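Local coordinates for protein DPSA (Streptomyces coelicolor, PDB 4CY9) that probably oxidises and stores iron and binds DNA as a twelve-subunit Dps protein of the ferritin-like family, at residues A[39-44]-A[96-101]; A[122-127]-A[143-148]. All coordinates share one frame; numbering follows the deposited sequence.

Contact 1 of 2, residues A[39-44]-A[96-101]; sequences KHVHWN and DDYSIG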
loop_
_atom_site.group_PDB
_atom_site.type_symbol
_atom_site.label_atom_id
_atom_site.label_comp_id
_atom_site.label_asym_id
_atom_site.label_seq_id
_atom_site.Cartn_x
_atom_site.Cartn_y
_atom_site.Cartn_z
ATOM N N LYS A 39 17.672 5.729 21.716
ATOM C CA LYS A 39 18.525 5.610 20.522
ATOM C C LYS A 39 19.944 5.336 20.982
ATOM O O LYS A 39 20.653 4.539 20.357
ATOM C CB LYS A 39 18.526 6.891 19.707
ATOM C CG LYS A 39 17.307 7.023 18.692
ATOM C CD LYS A 39 17.572 5.846 17.654
ATOM C CE LYS A 39 16.787 6.016 16.400
ATOM N NZ LYS A 39 17.154 4.848 15.501
ATOM N N HIS A 40 20.390 5.998 22.034
ATOM C CA HIS A 40 21.750 5.670 22.569
ATOM C C HIS A 40 21.922 4.202 22.888
ATOM O O HIS A 40 22.979 3.608 22.567
ATOM C CB HIS A 40 21.955 6.579 23.842
ATOM C CG HIS A 40 23.239 6.308 24.563
ATOM N ND1 HIS A 40 24.413 6.973 24.269
ATOM C CD2 HIS A 40 23.543 5.364 25.553
ATOM C CE1 HIS A 40 25.398 6.494 25.070
ATOM N NE2 HIS A 40 24.883 5.508 25.848
ATOM N N VAL A 41 20.916 3.607 23.530
ATOM C CA VAL A 41 21.019 2.173 23.823
ATOM C C VAL A 41 21.046 1.405 22.500
ATOM O O VAL A 41 21.805 0.429 22.314
ATOM C CB VAL A 41 19.837 1.721 24.735
ATOM C CG1 VAL A 41 19.927 0.211 24.931
ATOM C CG2 VAL A 41 20.011 2.423 26.132
ATOM N N HIS A 42 20.136 1.701 21.577
ATOM C CA HIS A 42 20.081 1.015 20.277
ATOM C C HIS A 42 21.469 1.009 19.613
ATOM O O HIS A 42 21.870 0.006 19.019
ATOM C CB HIS A 42 19.052 1.788 19.468
ATOM C CG HIS A 42 18.888 1.380 18.036
ATOM N ND1 HIS A 42 18.055 0.369 17.657
ATOM C CD2 HIS A 42 19.234 2.074 16.867
ATOM C CE1 HIS A 42 17.979 0.253 16.305
ATOM N NE2 HIS A 42 18.736 1.345 15.800
ATOM N N TRP A 43 22.178 2.114 19.667
ATOM C CA TRP A 43 23.481 2.180 18.952
ATOM C C TRP A 43 24.574 1.475 19.677
ATOM O O TRP A 43 25.523 1.013 19.032
ATOM C CB TRP A 43 23.909 3.659 18.831
ATOM C CG TRP A 43 22.965 4.490 18.005
ATOM C CD1 TRP A 43 22.233 4.108 16.900
ATOM C CD2 TRP A 43 22.635 5.885 18.236
ATOM N NE1 TRP A 43 21.457 5.134 16.447
ATOM C CE2 TRP A 43 21.686 6.257 17.209
ATOM C CE3 TRP A 43 23.056 6.847 19.184
ATOM C CZ2 TRP A 43 21.123 7.554 17.101
ATOM C CZ3 TRP A 43 22.534 8.178 19.035
ATOM C CH2 TRP A 43 21.602 8.552 18.035
ATOM N N ASN A 44 24.462 1.333 20.998
ATOM C CA ASN A 44 25.610 0.926 21.810
ATOM C C ASN A 44 25.407 -0.399 22.547
ATOM O O ASN A 44 26.232 -0.766 23.375
ATOM C CB ASN A 44 25.899 2.023 22.860
ATOM C CG ASN A 44 26.372 3.333 22.167
ATOM O OD1 ASN A 44 25.744 4.437 22.289
ATOM N ND2 ASN A 44 27.421 3.182 21.346
ATOM N N ASP A 96 19.498 12.197 36.251
ATOM C CA ASP A 96 20.816 12.340 35.640
ATOM C C ASP A 96 20.858 11.691 34.271
ATOM O O ASP A 96 19.890 10.921 33.935
ATOM C CB ASP A 96 21.778 11.488 36.506
ATOM C CG ASP A 96 21.925 12.071 37.921
ATOM O OD1 ASP A 96 22.031 13.314 38.005
ATOM O OD2 ASP A 96 21.873 11.263 38.832
ATOM N N ASP A 97 21.900 11.966 33.530
ATOM C CA ASP A 97 22.093 11.323 32.252
ATOM C C ASP A 97 22.069 9.787 32.467
ATOM O O ASP A 97 22.691 9.229 33.417
ATOM C CB ASP A 97 23.462 11.628 31.611
ATOM C CG ASP A 97 23.354 12.252 30.314
ATOM O OD1 ASP A 97 22.299 12.932 30.002
ATOM O OD2 ASP A 97 24.375 12.402 29.629
ATOM N N TYR A 98 21.569 9.089 31.439
ATOM C CA TYR A 98 21.802 7.608 31.388
ATOM C C TYR A 98 23.304 7.372 31.340
ATOM O O TYR A 98 24.019 8.047 30.612
ATOM C CB TYR A 98 21.190 7.117 30.057
ATOM C CG TYR A 98 21.200 5.628 29.917
ATOM C CD1 TYR A 98 20.271 4.838 30.627
ATOM C CD2 TYR A 98 22.141 5.044 29.029
ATOM C CE1 TYR A 98 20.264 3.457 30.436
ATOM C CE2 TYR A 98 22.144 3.658 28.793
ATOM C CZ TYR A 98 21.229 2.866 29.543
ATOM O OH TYR A 98 21.240 1.506 29.282
ATOM N N SER A 99 23.748 6.372 32.142
ATOM C CA SER A 99 25.206 6.313 32.482
ATOM C C SER A 99 25.919 5.150 31.797
ATOM O O SER A 99 27.129 4.983 32.043
ATOM C CB SER A 99 25.385 6.101 34.050
ATOM O OG SER A 99 24.732 4.892 34.438
ATOM N N ILE A 100 25.268 4.340 30.959
ATOM C CA ILE A 100 25.873 3.155 30.325
ATOM C C ILE A 100 26.361 3.531 28.913
ATOM O O ILE A 100 25.533 4.098 28.116
ATOM C CB ILE A 100 24.827 2.009 30.148
ATOM C CG1 ILE A 100 24.167 1.716 31.523
ATOM C CG2 ILE A 100 25.533 0.732 29.644
ATOM C CD1 ILE A 100 25.188 1.410 32.671
ATOM N N GLY A 101 27.642 3.245 28.584
ATOM C CA GLY A 101 28.066 3.487 27.157
ATOM C C GLY A 101 27.882 2.157 26.395
ATOM O O GLY A 101 26.753 1.594 26.257
#

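Contact 2 of 2, residues A[122-127]-A[143-148]; sequences GMRAAV and GQLRDL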
loop_
_atom_site.group_PDB
_atom_site.type_symbol
_atom_site.label_atom_id
_atom_site.label_comp_id
_atom_site.label_asym_id
_atom_site.label_seq_id
_atom_site.Cartn_x
_atom_site.Cartn_y
_atom_site.Cartn_z
ATOM N N GLY A 122 6.884 9.381 37.219
ATOM C CA GLY A 122 6.660 10.785 36.870
ATOM C C GLY A 122 5.342 10.949 36.132
ATOM O O GLY A 122 4.595 11.923 36.379
ATOM N N MET A 123 5.070 10.007 35.206
ATOM C CA MET A 123 3.779 10.105 34.447
ATOM C C MET A 123 2.596 9.823 35.359
ATOM O O MET A 123 1.561 10.491 35.240
ATOM C CB MET A 123 3.764 9.055 33.310
ATOM C CG MET A 123 4.743 9.532 32.169
ATOM S SD MET A 123 4.154 10.928 31.197
ATOM C CE MET A 123 2.971 10.082 30.094
ATOM N N ARG A 124 2.775 8.893 36.315
ATOM C CA ARG A 124 1.601 8.594 37.171
ATOM C C ARG A 124 1.289 9.830 38.057
ATOM O O ARG A 124 0.103 10.100 38.294
ATOM C CB ARG A 124 1.971 7.431 38.149
ATOM C CG ARG A 124 1.652 6.123 37.553
ATOM C CD ARG A 124 1.595 4.932 38.600
ATOM N NE ARG A 124 1.348 3.777 37.722
ATOM C CZ ARG A 124 0.109 3.352 37.373
ATOM N NH1 ARG A 124 -0.942 3.858 38.006
ATOM N NH2 ARG A 124 -0.079 2.342 36.504
ATOM N N ALA A 125 2.340 10.517 38.523
ATOM C CA ALA A 125 2.168 11.741 39.332
ATOM C C ALA A 125 1.504 12.817 38.465
ATOM O O ALA A 125 0.571 13.544 38.918
ATOM C CB ALA A 125 3.484 12.289 39.907
ATOM N N ALA A 126 1.943 12.944 37.217
ATOM C CA ALA A 126 1.352 13.938 36.318
ATOM C C ALA A 126 -0.114 13.589 36.013
ATOM O O ALA A 126 -0.943 14.538 35.849
ATOM C CB ALA A 126 2.199 14.013 34.937
ATOM N N VAL A 127 -0.495 12.294 35.861
ATOM C CA VAL A 127 -1.919 11.905 35.643
ATOM C C VAL A 127 -2.766 12.431 36.824
ATOM O O VAL A 127 -3.877 12.993 36.636
ATOM C CB VAL A 127 -2.049 10.386 35.595
ATOM C CG1 VAL A 127 -3.493 9.933 35.721
ATOM C CG2 VAL A 127 -1.427 9.918 34.191
ATOM N N GLY A 143 -3.170 7.032 28.666
ATOM C CA GLY A 143 -2.823 6.120 27.554
ATOM C C GLY A 143 -1.277 6.020 27.344
ATOM O O GLY A 143 -0.769 4.895 27.096
ATOM N N GLN A 144 -0.551 7.138 27.449
ATOM C CA GLN A 144 0.903 7.142 27.326
ATOM C C GLN A 144 1.526 6.326 28.439
ATOM O O GLN A 144 2.438 5.507 28.211
ATOM C CB GLN A 144 1.448 8.581 27.409
ATOM C CG GLN A 144 0.852 9.381 26.177
ATOM C CD GLN A 144 1.472 10.735 26.086
ATOM O OE1 GLN A 144 1.925 11.245 27.116
ATOM N NE2 GLN A 144 1.444 11.413 24.898
ATOM N N LEU A 145 1.012 6.564 29.676
ATOM C CA LEU A 145 1.516 5.826 30.874
ATOM C C LEU A 145 1.417 4.327 30.595
ATOM O O LEU A 145 2.371 3.565 30.850
ATOM C CB LEU A 145 0.604 6.213 32.086
ATOM C CG LEU A 145 0.865 5.237 33.332
ATOM C CD1 LEU A 145 2.283 5.449 33.899
ATOM C CD2 LEU A 145 -0.178 5.763 34.364
ATOM N N ARG A 146 0.284 3.854 30.102
ATOM C CA ARG A 146 0.137 2.364 29.919
ATOM C C ARG A 146 1.096 1.866 28.851
ATOM O O ARG A 146 1.772 0.841 29.040
ATOM C CB ARG A 146 -1.307 2.022 29.497
ATOM C CG ARG A 146 -1.446 0.443 29.424
ATOM C CD ARG A 146 -2.975 0.005 29.302
ATOM N NE ARG A 146 -3.492 0.441 27.972
ATOM C CZ ARG A 146 -4.315 1.482 27.794
ATOM N NH1 ARG A 146 -4.763 2.255 28.815
ATOM N NH2 ARG A 146 -4.701 1.836 26.519
ATOM N N ASP A 147 1.223 2.617 27.758
ATOM C CA ASP A 147 2.181 2.188 26.718
ATOM C C ASP A 147 3.625 2.140 27.261
ATOM O O ASP A 147 4.374 1.188 26.928
ATOM C CB ASP A 147 2.126 3.165 25.505
ATOM C CG ASP A 147 0.859 2.906 24.617
ATOM O OD1 ASP A 147 0.172 1.887 24.760
ATOM O OD2 ASP A 147 0.609 3.763 23.766
ATOM N N LEU A 148 3.999 3.123 28.080
ATOM C CA LEU A 148 5.375 3.120 28.634
ATOM C C LEU A 148 5.514 1.924 29.569
ATOM O O LEU A 148 6.593 1.244 29.534
ATOM C CB LEU A 148 5.634 4.406 29.476
ATOM C CG LEU A 148 5.664 5.656 28.501
ATOM C CD1 LEU A 148 5.507 6.999 29.309
ATOM C CD2 LEU A 148 7.031 5.716 27.729
#

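Contact 1 of 2, residues A[39-44]-A[96-101]
His40 NE2 donates a hydrogen bond to the backbone carbonyl Ile100 O at 2.7 Å, the shortest polar link between segment 39-44 of helix 14-44 and the loop 96-101. The oxygen sits at the rim of the imidazole, close to its plane, while the nitrogen lies in the plane of the carbonyl with a C=O...N angle of 153°. The CB bond of His40 points toward the loop and CG stands anti to the backbone N (chi1 176°), continuing that way. ND1 is hydrogen-bonded to Gly84 N of the second subunit, so both nitrogens of one imidazole are engaged, which fixes its rotation. Beside this bond lies Tyr98 of the loop. Its ring meets that of His40 rim to rim, planes at 72°, with CD2 of each ring 3.8 Å apart. Val41 reaches the same phenol with one methyl, CG2 standing 3.6 Å from Tyr98 CE2 and 3.5 Å from Tyr98 OH; that hydroxyl is hydrogen-bonded to His108 of helix 105-133. Further along, Asn44 CB rests 3.5 Å from Gly101 O. These contacts hold the long crossover connection between the two hairpins of the ferritin-like four-helix bundle to helix 14-44, at a subunit interface of the Dps shell.

Contact 2 of 2, residues A[122-127]-A[143-148]
The guanidinium of Arg124 carries Leu145 CD2 on one face, the methyl standing 3.9 Å above the plane and over its centre. Its charge is met outside the two segments: NH2 forms salt bridges with Glu149 of the same chain and with Asp134 of the third subunit. Arg124 and Leu145 pass at about a right angle, and the aliphatic part of the arginine joins in, Arg124 CG lying 3.7 Å from Leu145 CD2. An alanine in place of Arg124 would probably leave Glu149 and that neighbouring Asp134 without this positive mate and open a gap over the Leu145 methyls. Leu145 CD1 touches both Arg124 CG and Met123 CB, the latter at 3.9 Å. Met123 itself is folded: the chain bends at chi2, and the further bend at chi3 (-78°) turns CE to Gln144, where it lies 3.4 Å from both Gln144 CB and Gln144 OE1, a snug fit. That amide oxygen is buried against the methyl and finds no polar partner, whereas Gln144 NE2 has a weak hydrogen bond to Met67 O on helix 50-77. Leu148 closes the inner side, its CD1 resting 3.9 Å from Met123 CG, while it also packs on Leu34 of helix 14-44. The short helix axes come within 9.7 Å at 161°, nearly antiparallel. Helices 105-133 and 135-158 therefore form an antiparallel helical hairpin, one of the two that make up the ferritin-like four-helix bundle.

How the contacts relate
Both segments of contact 1 come earlier in the chain than either segment of contact 2, and both contacts belong to one ferritin-like domain. Their centres are about 22 Å apart and their nearest atoms about 12 Å, so they do not touch. Contact 1 lies near one end of the bundle, its centre about 15 Å from that of the chain, and fastens the connection that precedes helix 105-133 to helix 14-44; contact 2, its centre about 8 Å from that point, joins helix 105-133 to helix 135-158. Helix 105-133 links them, since Tyr98 packs on its early part and contact 2 uses a later one. Each contact also meets a different neighbouring subunit, illustrating how packing within one bundle runs on into the twelve-subunit assembly.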